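Local coordinates for putative sarcosine dimethylglycine methyltransferase (Galdieria sulphuraria, PDB 2O57), which probably transfers methyl groups from S-adenosylmethionine to sarcosine and dimethylglycine, at residues 69-79 with 180-188; 80-91 with 104-112. All coordinates share one frame; numbering follows the deposited sequence.

Contact 1: 69-79 with 180-188; sequences WLASELAMTGV and RGVMAITDP
V182 drives its two methyl groups into a pocket formed by L74, T77 and V79, the densest part of this contact. With CG1 anti to the backbone N (chi1 173°), its branches divide the work: V182 CG1 meets L74 CD1 at 3.5 Å, while V182 CG2 lies 3.6 Å from V79 CG1. A beta-branched residue suits a strand and offers two methyls to different neighbours. T77 comes at V182 tip to tip, with its OG1 3.6 Å from V182 CG2. This hydroxyl is buried, yet satisfied within the helix end, because T77 OG1 donates to L74 O at 2.8 Å in the carbonyl plane; T77 N uses the same oxygen. G78, with positive phi, then turns the chain so that V79 also faces the strand.

In the Rossmann-like methyltransferase fold, helices pack on a central sheet; here helix 69-76 runs nearly antiparallel to strand 181-188, their axes 160° apart and 9.2 Å at closest approach. The small A184 lets the helix sit close, its CB lying 3.9 Å from L74 CD1. Contact thins toward W69. L70 spreads CD1 and CD2 over the methyl of T186, with CD1 at 3.9 Å from T186 CG2, whereas T186 OG1 is bonded to D158. W69 merely grazes that methyl obliquely, CZ3 standing 4.2 Å from T186 CG2, and its NE1 donates to E73 OE2. E73 leads away from the strand to R230 and to R234 of the second subunit. On the helix's outer side, S72 is exposed to solvent and M76 packs on Y50 of the second subunit.

Contact 2: 80-91 with 104-112; sequences LQRQAKGLDLGA and FGVSIDCLN
D109 OD2 takes a salt bridge from K85 NZ at 3.2 Å and a second hydrogen bond from outside these strands, with Y151 OH. The ammonium comes from the syn side, 31° out of the carboxylate plane; a bend at chi2 (102°) swings the lysine chain across to the neighbouring strand. T135 and a water hold D109 OD1, the water donating at 2.8 Å while also accepting from K85 NZ, so both oxygens of this buried carboxylate are satisfied and its charge is probably offset by the lysine.

Beneath this pair, strands 85-89 and 107-112 run parallel, stitched by a ladder whose links include D109 N to G86 O at 2.8 Å. G86 suits its place because a CB would press on I108 CD1. Likewise, G105 has positive phi, and the guanidinium of R82 lies with one face over its CA, where a side chain would collide.

At the loop end, L80 CD1 sits over the centre of the F104 ring, 3.8 Å from its centroid and 13° off the normal, a CH-pi contact. Cutting F104 back to an alanine would probably leave L80 CD1 without the face it rests on and open a gap toward A71 and A75 of helix 59-76. A water bridges the two backbones, donating to L80 O and F104 O.

At the other end A91 CB is pressed against C110 CB at 3.3 Å, tighter than usual. G90, with positive phi, turns the chain out of the strand, and N112 OD1 accepts from G92 N while its ND2 donates to Q117. Adjacent parallel strands joined through helix 95-104, with a glycine-rich turn after the first, form the beta-alpha-beta crossover of Rossmann-like methyltransferases, consistent with an S-adenosylmethionine site here.

Overall arrangement
Going from the N terminus, the first element to enter either contact is helix 59-76, whose final turns belong to contact 1. A loop, 77-84, leads on to strand 85-89, and V79 of contact 1 is followed at once by L80 of contact 2. Contact 2 closes the short loop through helix 95-104 to strand 107-112. Contact 1 closes only some hundred residues after the helix, once strands 134-138 and 151-157 have been laid down, when strand 181-190 joins the sheet; the smaller loop lies wholly within the larger one. The centres are about 12 Å apart, and L80 packs on L74 and A75. Contact 1 lays the helix on strand 181-190 and contact 2 pairs strands 85-89 and 107-112 of the same mixed sheet, strand 151-157 lying between.

Contact 1: 69-79 with 180-188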
# COMPACT_ATOMS: atom_id res chain seq x y z
N TRP A 69 -7.94 -6.43 3.24
CA TRP A 69 -7.00 -5.29 3.24
C TRP A 69 -7.70 -4.02 2.73
O TRP A 69 -7.65 -2.98 3.38
CB TRP A 69 -5.72 -5.57 2.39
CG TRP A 69 -4.97 -4.30 2.01
CD1 TRP A 69 -4.32 -3.44 2.86
CD2 TRP A 69 -4.83 -3.74 0.69
NE1 TRP A 69 -3.79 -2.38 2.15
CE2 TRP A 69 -4.08 -2.55 0.82
CE3 TRP A 69 -5.26 -4.13 -0.59
CZ2 TRP A 69 -3.76 -1.75 -0.27
CZ3 TRP A 69 -4.95 -3.33 -1.69
CH2 TRP A 69 -4.19 -2.14 -1.52
N LEU A 70 -8.34 -4.10 1.57
CA LEU A 70 -8.95 -2.91 0.97
C LEU A 70 -10.07 -2.37 1.87
O LEU A 70 -10.16 -1.17 2.07
CB LEU A 70 -9.50 -3.14 -0.44
CG LEU A 70 -9.82 -1.85 -1.25
CD1 LEU A 70 -8.51 -1.06 -1.64
CD2 LEU A 70 -10.54 -2.27 -2.56
N ALA A 71 -10.87 -3.27 2.43
CA ALA A 71 -11.95 -2.90 3.33
C ALA A 71 -11.38 -2.26 4.60
O ALA A 71 -11.91 -1.29 5.10
CB ALA A 71 -12.80 -4.10 3.65
N SER A 72 -10.25 -2.78 5.09
CA SER A 72 -9.60 -2.20 6.26
C SER A 72 -9.11 -0.78 6.00
O SER A 72 -9.27 0.09 6.85
CB SER A 72 -8.47 -3.12 6.76
OG SER A 72 -7.84 -2.56 7.90
N GLU A 73 -8.56 -0.53 4.81
CA GLU A 73 -8.06 0.79 4.43
C GLU A 73 -9.27 1.75 4.40
O GLU A 73 -9.24 2.80 5.01
CB GLU A 73 -7.32 0.76 3.07
CG GLU A 73 -6.01 -0.11 3.08
CD GLU A 73 -4.85 0.53 3.79
OE1 GLU A 73 -4.93 1.75 4.11
OE2 GLU A 73 -3.86 -0.16 4.04
N LEU A 74 -10.34 1.32 3.74
CA LEU A 74 -11.56 2.10 3.65
C LEU A 74 -12.16 2.38 5.04
O LEU A 74 -12.61 3.49 5.31
CB LEU A 74 -12.57 1.38 2.78
CG LEU A 74 -13.70 2.17 2.13
CD1 LEU A 74 -13.20 3.45 1.45
CD2 LEU A 74 -14.40 1.26 1.08
N ALA A 75 -12.19 1.37 5.91
CA ALA A 75 -12.76 1.52 7.26
C ALA A 75 -12.04 2.60 8.10
O ALA A 75 -12.68 3.34 8.89
CB ALA A 75 -12.78 0.18 8.00
N MSE A 76 -10.71 2.68 7.92
CA MSE A 76 -9.89 3.68 8.64
C MSE A 76 -10.32 5.11 8.28
O MSE A 76 -10.08 6.03 9.05
CB MSE A 76 -8.38 3.48 8.37
CG MSE A 76 -7.81 2.15 8.90
SE MSE A 76 -7.76 2.16 10.82
CE MSE A 76 -6.01 2.97 11.06
N THR A 77 -10.97 5.31 7.13
CA THR A 77 -11.44 6.67 6.75
C THR A 77 -12.78 7.06 7.40
O THR A 77 -13.22 8.20 7.23
CB THR A 77 -11.55 6.87 5.19
OG1 THR A 77 -12.71 6.19 4.69
CG2 THR A 77 -10.24 6.41 4.47
N GLY A 78 -13.41 6.14 8.14
CA GLY A 78 -14.69 6.42 8.78
C GLY A 78 -15.96 6.22 7.97
O GLY A 78 -17.05 6.31 8.53
N VAL A 79 -15.84 5.89 6.68
CA VAL A 79 -17.03 5.86 5.79
C VAL A 79 -17.88 4.60 5.92
O VAL A 79 -19.06 4.61 5.49
CB VAL A 79 -16.71 6.08 4.28
CG1 VAL A 79 -16.17 7.52 4.02
CG2 VAL A 79 -15.77 4.99 3.73
N ARG A 180 -16.79 14.77 0.83
CA ARG A 180 -16.00 14.00 1.80
C ARG A 180 -16.23 12.49 1.71
O ARG A 180 -15.70 11.75 2.50
CB ARG A 180 -16.15 14.52 3.23
CG ARG A 180 -15.80 16.02 3.39
CD ARG A 180 -15.56 16.41 4.88
NE ARG A 180 -14.42 15.67 5.46
CZ ARG A 180 -13.13 15.88 5.19
NH1 ARG A 180 -12.73 16.80 4.30
NH2 ARG A 180 -12.20 15.14 5.80
N GLY A 181 -17.00 12.06 0.71
CA GLY A 181 -17.05 10.64 0.34
C GLY A 181 -15.70 10.09 -0.07
O GLY A 181 -14.82 10.84 -0.51
N VAL A 182 -15.51 8.78 0.07
CA VAL A 182 -14.19 8.19 -0.11
C VAL A 182 -14.28 7.12 -1.20
O VAL A 182 -15.24 6.34 -1.23
CB VAL A 182 -13.62 7.62 1.23
CG1 VAL A 182 -12.29 6.84 1.01
CG2 VAL A 182 -13.33 8.76 2.22
N MSE A 183 -13.29 7.08 -2.09
CA MSE A 183 -13.27 6.02 -3.09
C MSE A 183 -12.05 5.14 -2.91
O MSE A 183 -10.92 5.65 -2.85
CB MSE A 183 -13.25 6.60 -4.50
CG MSE A 183 -13.04 5.50 -5.56
SE MSE A 183 -13.61 5.96 -7.36
CE MSE A 183 -12.26 7.17 -7.83
N ALA A 184 -12.25 3.83 -2.89
CA ALA A 184 -11.14 2.87 -2.84
C ALA A 184 -11.12 2.07 -4.14
O ALA A 184 -12.13 1.43 -4.50
CB ALA A 184 -11.26 1.94 -1.61
N ILE A 185 -9.99 2.09 -4.84
CA ILE A 185 -9.85 1.35 -6.11
C ILE A 185 -8.61 0.50 -6.12
O ILE A 185 -7.63 0.79 -5.39
CB ILE A 185 -9.84 2.26 -7.38
CG1 ILE A 185 -8.56 3.13 -7.46
CG2 ILE A 185 -11.10 3.11 -7.42
CD1 ILE A 185 -8.39 3.81 -8.84
N THR A 186 -8.66 -0.56 -6.93
CA THR A 186 -7.48 -1.35 -7.27
C THR A 186 -7.51 -1.53 -8.80
O THR A 186 -8.58 -1.50 -9.40
CB THR A 186 -7.39 -2.77 -6.55
OG1 THR A 186 -8.39 -3.70 -7.04
CG2 THR A 186 -7.37 -2.68 -5.04
N ASP A 187 -6.34 -1.67 -9.43
CA ASP A 187 -6.31 -1.86 -10.88
C ASP A 187 -4.96 -2.40 -11.28
O ASP A 187 -3.91 -1.87 -10.87
CB ASP A 187 -6.54 -0.49 -11.56
CG ASP A 187 -7.34 -0.59 -12.88
OD1 ASP A 187 -8.16 -1.52 -13.03
OD2 ASP A 187 -7.16 0.30 -13.73
N PRO A 188 -4.95 -3.43 -12.14
CA PRO A 188 -3.68 -3.71 -12.80
C PRO A 188 -3.31 -2.47 -13.61
O PRO A 188 -4.21 -1.78 -14.16
CB PRO A 188 -4.02 -4.86 -13.76
CG PRO A 188 -5.29 -5.52 -13.16
CD PRO A 188 -6.05 -4.32 -12.60

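Contact 2: 80-91 with 104-112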
# COMPACT_ATOMS: atom_id res chain seq x y z
N LEU A 80 -17.35 3.55 6.53
CA LEU A 80 -18.06 2.25 6.54
C LEU A 80 -18.99 2.07 7.77
O LEU A 80 -18.97 1.06 8.48
CB LEU A 80 -17.10 1.07 6.27
CG LEU A 80 -16.28 1.07 4.94
CD1 LEU A 80 -15.34 -0.17 4.85
CD2 LEU A 80 -17.22 1.08 3.77
N GLN A 81 -19.80 3.09 8.02
CA GLN A 81 -20.78 3.06 9.09
C GLN A 81 -21.95 2.17 8.66
O GLN A 81 -22.17 1.98 7.46
CB GLN A 81 -21.26 4.50 9.39
CG GLN A 81 -20.12 5.49 9.71
CD GLN A 81 -19.40 5.16 11.01
OE1 GLN A 81 -20.03 4.72 11.99
NE2 GLN A 81 -18.08 5.37 11.05
N ARG A 82 -22.68 1.62 9.63
CA ARG A 82 -23.92 0.92 9.34
C ARG A 82 -24.83 1.84 8.53
O ARG A 82 -24.93 3.03 8.84
CB ARG A 82 -24.66 0.53 10.63
CG ARG A 82 -23.84 -0.33 11.57
CD ARG A 82 -24.73 -1.14 12.52
NE ARG A 82 -25.33 -2.29 11.84
CZ ARG A 82 -24.64 -3.35 11.40
NH1 ARG A 82 -23.32 -3.42 11.56
NH2 ARG A 82 -25.28 -4.34 10.79
N GLN A 83 -25.46 1.29 7.50
CA GLN A 83 -26.34 2.05 6.60
C GLN A 83 -25.67 3.12 5.69
O GLN A 83 -26.37 3.82 4.93
CB GLN A 83 -27.53 2.63 7.37
CG GLN A 83 -28.42 1.57 8.06
CD GLN A 83 -29.71 2.16 8.62
OE1 GLN A 83 -30.81 1.71 8.29
NE2 GLN A 83 -29.58 3.19 9.46
N ALA A 84 -24.33 3.24 5.72
CA ALA A 84 -23.63 4.05 4.72
C ALA A 84 -23.92 3.45 3.36
O ALA A 84 -24.10 2.24 3.22
CB ALA A 84 -22.09 4.09 4.99
N LYS A 85 -23.94 4.28 2.34
CA LYS A 85 -24.30 3.82 1.01
C LYS A 85 -23.08 3.86 0.09
O LYS A 85 -22.45 4.91 -0.09
CB LYS A 85 -25.41 4.73 0.43
CG LYS A 85 -26.12 4.12 -0.74
CD LYS A 85 -27.45 3.56 -0.33
CE LYS A 85 -28.18 3.02 -1.56
NZ LYS A 85 -28.54 4.12 -2.53
N GLY A 86 -22.77 2.70 -0.47
CA GLY A 86 -21.66 2.60 -1.38
C GLY A 86 -22.09 2.13 -2.73
O GLY A 86 -23.19 1.55 -2.90
N LEU A 87 -21.21 2.41 -3.69
CA LEU A 87 -21.37 2.07 -5.08
C LEU A 87 -20.22 1.15 -5.49
O LEU A 87 -19.02 1.50 -5.30
CB LEU A 87 -21.36 3.36 -5.91
CG LEU A 87 -21.34 3.18 -7.43
CD1 LEU A 87 -22.61 2.41 -7.93
CD2 LEU A 87 -21.09 4.50 -8.16
N ASP A 88 -20.55 -0.03 -6.02
CA ASP A 88 -19.50 -0.95 -6.47
C ASP A 88 -19.42 -0.88 -7.98
O ASP A 88 -20.33 -1.34 -8.68
CB ASP A 88 -19.72 -2.39 -5.99
CG ASP A 88 -18.57 -3.34 -6.39
OD1 ASP A 88 -17.73 -3.02 -7.28
OD2 ASP A 88 -18.53 -4.43 -5.81
N LEU A 89 -18.33 -0.28 -8.48
CA LEU A 89 -18.12 -0.10 -9.91
C LEU A 89 -17.40 -1.33 -10.48
O LEU A 89 -16.23 -1.58 -10.17
CB LEU A 89 -17.34 1.20 -10.18
CG LEU A 89 -18.06 2.53 -9.95
CD1 LEU A 89 -17.12 3.68 -10.23
CD2 LEU A 89 -19.27 2.68 -10.92
N GLY A 90 -18.10 -2.11 -11.26
CA GLY A 90 -17.54 -3.33 -11.85
C GLY A 90 -17.76 -4.48 -10.90
O GLY A 90 -16.86 -5.28 -10.65
N ALA A 91 -18.97 -4.58 -10.37
CA ALA A 91 -19.24 -5.49 -9.26
C ALA A 91 -19.17 -7.02 -9.54
O ALA A 91 -19.18 -7.82 -8.61
CB ALA A 91 -20.60 -5.11 -8.66
N PHE A 104 -19.92 -4.94 7.48
CA PHE A 104 -20.15 -3.56 7.96
C PHE A 104 -21.63 -3.15 8.06
O PHE A 104 -21.95 -2.13 8.68
CB PHE A 104 -19.40 -2.56 7.05
CG PHE A 104 -17.92 -2.74 7.07
CD1 PHE A 104 -17.16 -2.19 8.12
CD2 PHE A 104 -17.27 -3.48 6.08
CE1 PHE A 104 -15.78 -2.36 8.16
CE2 PHE A 104 -15.87 -3.67 6.10
CZ PHE A 104 -15.12 -3.12 7.15
N GLY A 105 -22.54 -3.92 7.49
CA GLY A 105 -23.95 -3.53 7.47
C GLY A 105 -24.23 -2.25 6.66
O GLY A 105 -25.21 -1.55 6.92
N VAL A 106 -23.37 -1.95 5.69
CA VAL A 106 -23.63 -0.89 4.71
C VAL A 106 -24.66 -1.40 3.68
O VAL A 106 -25.01 -2.59 3.64
CB VAL A 106 -22.31 -0.52 3.91
CG1 VAL A 106 -21.29 0.21 4.79
CG2 VAL A 106 -21.69 -1.77 3.24
N SER A 107 -25.10 -0.49 2.82
CA SER A 107 -25.86 -0.83 1.63
C SER A 107 -25.00 -0.59 0.39
O SER A 107 -24.25 0.39 0.33
CB SER A 107 -27.11 0.05 1.57
OG SER A 107 -27.96 -0.24 2.69
N ILE A 108 -25.12 -1.46 -0.60
CA ILE A 108 -24.29 -1.37 -1.81
C ILE A 108 -25.16 -1.39 -3.06
O ILE A 108 -25.98 -2.29 -3.24
CB ILE A 108 -23.30 -2.57 -1.92
CG1 ILE A 108 -22.36 -2.67 -0.69
CG2 ILE A 108 -22.47 -2.49 -3.22
CD1 ILE A 108 -21.27 -1.65 -0.67
N ASP A 109 -24.93 -0.41 -3.95
CA ASP A 109 -25.48 -0.50 -5.31
C ASP A 109 -24.35 -1.01 -6.20
O ASP A 109 -23.27 -0.41 -6.23
CB ASP A 109 -25.94 0.85 -5.82
CG ASP A 109 -27.15 1.39 -5.06
OD1 ASP A 109 -27.90 0.61 -4.45
OD2 ASP A 109 -27.36 2.59 -5.10
N CYS A 110 -24.62 -2.07 -6.97
CA CYS A 110 -23.64 -2.62 -7.89
C CYS A 110 -23.93 -2.06 -9.27
O CYS A 110 -25.10 -2.01 -9.70
CB CYS A 110 -23.72 -4.16 -7.91
SG CYS A 110 -23.32 -4.97 -6.39
N LEU A 111 -22.89 -1.59 -9.96
CA LEU A 111 -23.02 -1.18 -11.36
C LEU A 111 -22.14 -2.08 -12.19
O LEU A 111 -20.94 -2.20 -11.92
CB LEU A 111 -22.65 0.29 -11.58
CG LEU A 111 -22.94 0.83 -12.98
CD1 LEU A 111 -24.44 0.88 -13.24
CD2 LEU A 111 -22.34 2.25 -13.09
N ASN A 112 -22.72 -2.73 -13.19
CA ASN A 112 -21.96 -3.70 -13.93
C ASN A 112 -22.51 -3.78 -15.36
O ASN A 112 -23.74 -3.68 -15.54
CB ASN A 112 -22.08 -5.05 -13.22
CG ASN A 112 -21.03 -6.05 -13.62
OD1 ASN A 112 -19.82 -5.80 -13.48
ND2 ASN A 112 -21.46 -7.24 -14.03
O HOH W 1 -20.00 -0.60 10.20
O HOH W 2 -28.61 2.58 3.50
O HOH W 3 -30.23 1.99 -3.86